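Local atomic coordinates of DUF7790 domain-containing protein (Leptospira interrogans serogroup Icterohaemorrhagiae serovar copenhageni, PDB entry 6ULO), a protein that is of unknown function but probably contains a Rossmann-like domain and, in its full-length natural form, a transmembrane helix that would place it in a membrane. Residues K155-N160 / M171-D176. Residues are numbered along the deposited sequence; the frame is centred on the assembly and turned at random.
Sequences KRHKTN and MFQTDD
N160 and Q173 join their side-chain amides by a direct hydrogen bond, ND2 of N160 giving a proton to OE1 of Q173 at 3.1 Å. The N-H...O line is nearly straight (169°). OE1 lies in the amide plane of N160, whereas the donor stands above the carbonyl plane of Q173, the two amides being turned 37° against each other. Extended beyond CG (chi2 164°), Q173 carries its amide to the helix.

A bridging water makes a second link, donating to both OE1 of Q173 and the backbone O of H157, each 2.8 Å from the water oxygen. OE1 thus accepts two protons, which should favour this orientation of the amide, with its oxygen toward N160 and the water.

Across the contact, the rest is van der Waals. The H157 ring stands almost perpendicular to the Q173 amide, with CD2 of H157 3.3 Å from NE2 of Q173; NE2 of H157 is instead hydrogen-bonded to E73. M171, bent at chi2 and chi3, curls its methyl CE to within 3.8 Å of ND2 of N160.

Inside 171-176, the backbone N of Q173 gives a weak N-H...S bond to SD of M171.

The contact ties helix 139-166 to the loop leading into helix 176-187, whose N-cap is D175. Helix 113-120 touches H157 and Q173 through I117, while M171 and F172 pack on helix 74-82, which follows strand 66-69 of the central sheet.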
loop_
_atom_site.group_PDB
_atom_site.type_symbol
_atom_site.label_atom_id
_atom_site.label_comp_id
_atom_site.label_asym_id
_atom_site.label_seq_id
_atom_site.Cartn_x
_atom_site.Cartn_y
_atom_site.Cartn_z
ATOM N N LYS A 155 -3.229 0.717 18.340
ATOM C CA LYS A 155 -3.095 2.160 18.489
ATOM C C LYS A 155 -3.461 2.859 17.186
ATOM O O LYS A 155 -4.164 3.881 17.198
ATOM C CB LYS A 155 -1.674 2.484 18.947
ATOM C CG LYS A 155 -1.320 3.938 19.011
ATOM C CD LYS A 155 0.076 4.076 19.595
ATOM C CE LYS A 155 0.541 5.510 19.643
ATOM N NZ LYS A 155 1.957 5.625 20.113
ATOM N N ARG A 156 -2.993 2.325 16.056
ATOM C CA ARG A 156 -3.300 2.928 14.775
ATOM C C ARG A 156 -4.781 2.835 14.430
ATOM O O ARG A 156 -5.347 3.787 13.875
ATOM C CB ARG A 156 -2.424 2.278 13.712
ATOM C CG ARG A 156 -2.717 2.745 12.313
ATOM C CD ARG A 156 -2.254 4.182 12.111
ATOM N NE ARG A 156 -2.449 4.590 10.735
ATOM C CZ ARG A 156 -2.231 5.822 10.274
ATOM N NH1 ARG A 156 -1.807 6.794 11.095
ATOM N NH2 ARG A 156 -2.503 6.089 8.994
ATOM N N HIS A 157 -5.447 1.728 14.778
ATOM C CA HIS A 157 -6.886 1.659 14.556
ATOM C C HIS A 157 -7.618 2.750 15.338
ATOM O O HIS A 157 -8.542 3.378 14.815
ATOM C CB HIS A 157 -7.418 0.282 14.958
ATOM C CG HIS A 157 -7.097 -0.792 13.969
ATOM N ND1 HIS A 157 -7.164 -2.144 14.262
ATOM C CD2 HIS A 157 -6.700 -0.707 12.674
ATOM C CE1 HIS A 157 -6.819 -2.836 13.178
ATOM N NE2 HIS A 157 -6.540 -1.989 12.205
ATOM N N LYS A 158 -7.223 2.992 16.591
ATOM C CA LYS A 158 -7.902 4.011 17.391
ATOM C C LYS A 158 -7.649 5.404 16.838
ATOM O O LYS A 158 -8.552 6.243 16.829
ATOM C CB LYS A 158 -7.470 3.909 18.847
ATOM C CG LYS A 158 -7.825 2.554 19.433
ATOM C CD LYS A 158 -7.201 2.329 20.802
ATOM C CE LYS A 158 -7.390 0.868 21.235
ATOM N NZ LYS A 158 -8.827 0.489 21.286
ATOM N N THR A 159 -6.428 5.655 16.348
ATOM C CA THR A 159 -6.114 6.912 15.686
ATOM C C THR A 159 -6.927 7.072 14.407
ATOM O O THR A 159 -7.442 8.162 14.135
ATOM C CB THR A 159 -4.620 6.952 15.399
ATOM O OG1 THR A 159 -3.951 7.094 16.653
ATOM C CG2 THR A 159 -4.271 8.106 14.470
ATOM N N ASN A 160 -7.032 6.004 13.588
ATOM C CA ASN A 160 -7.798 6.114 12.355
ATOM C C ASN A 160 -9.250 6.459 12.622
ATOM O O ASN A 160 -9.853 7.210 11.855
ATOM C CB ASN A 160 -7.707 4.823 11.523
ATOM C CG ASN A 160 -6.382 4.681 10.820
ATOM O OD1 ASN A 160 -5.600 5.611 10.744
ATOM N ND2 ASN A 160 -6.119 3.496 10.322
ATOM N N MET A 171 -13.392 5.703 5.518
ATOM C CA MET A 171 -12.281 4.818 5.165
ATOM C C MET A 171 -12.694 3.395 5.572
ATOM O O MET A 171 -13.724 3.187 6.228
ATOM C CB MET A 171 -10.945 5.333 5.759
ATOM C CG MET A 171 -10.959 5.575 7.273
ATOM S SD MET A 171 -10.665 4.113 8.278
ATOM C CE MET A 171 -8.957 3.768 7.881
ATOM N N PHE A 172 -11.931 2.393 5.108
ATOM C CA PHE A 172 -12.443 1.015 5.150
ATOM C C PHE A 172 -12.665 0.489 6.559
ATOM O O PHE A 172 -13.382 -0.512 6.712
ATOM C CB PHE A 172 -11.551 0.059 4.333
ATOM C CG PHE A 172 -10.379 -0.537 5.100
ATOM C CD1 PHE A 172 -10.420 -1.848 5.585
ATOM C CD2 PHE A 172 -9.207 0.191 5.286
ATOM C CE1 PHE A 172 -9.347 -2.387 6.267
ATOM C CE2 PHE A 172 -8.132 -0.348 5.972
ATOM C CZ PHE A 172 -8.187 -1.648 6.461
ATOM N N GLN A 173 -12.060 1.103 7.590
ATOM C CA GLN A 173 -12.276 0.642 8.959
ATOM C C GLN A 173 -13.477 1.295 9.609
ATOM O O GLN A 173 -13.933 0.822 10.650
ATOM C CB GLN A 173 -11.044 0.856 9.855
ATOM C CG GLN A 173 -9.818 0.077 9.335
ATOM C CD GLN A 173 -8.508 0.544 9.922
ATOM O OE1 GLN A 173 -8.474 1.500 10.702
ATOM N NE2 GLN A 173 -7.405 -0.062 9.478
ATOM N N THR A 174 -14.011 2.352 9.008
ATOM C CA THR A 174 -15.058 3.149 9.627
ATOM C C THR A 174 -16.300 3.292 8.760
ATOM O O THR A 174 -17.240 3.977 9.181
ATOM C CB THR A 174 -14.553 4.563 9.994
ATOM O OG1 THR A 174 -14.192 5.259 8.793
ATOM C CG2 THR A 174 -13.373 4.527 10.932
ATOM N N ASP A 175 -16.343 2.667 7.587
ATOM C CA ASP A 175 -17.473 2.776 6.668
ATOM C C ASP A 175 -17.842 1.391 6.158
ATOM O O ASP A 175 -16.986 0.669 5.626
ATOM C CB ASP A 175 -17.111 3.677 5.483
ATOM C CG ASP A 175 -18.253 3.784 4.481
ATOM O OD1 ASP A 175 -19.258 4.430 4.814
ATOM O OD2 ASP A 175 -18.162 3.205 3.392
ATOM N N ASP A 176 -19.119 1.026 6.313
ATOM C CA ASP A 176 -19.545 -0.331 5.971
ATOM C C ASP A 176 -19.304 -0.653 4.494
ATOM O O ASP A 176 -18.862 -1.759 4.169
ATOM C CB ASP A 176 -21.023 -0.531 6.324
ATOM C CG ASP A 176 -21.284 -0.626 7.818
ATOM O OD1 ASP A 176 -20.370 -0.958 8.593
ATOM O OD2 ASP A 176 -22.453 -0.376 8.214
HETATM O O HOH W 1 -10.181 2.161 12.858
#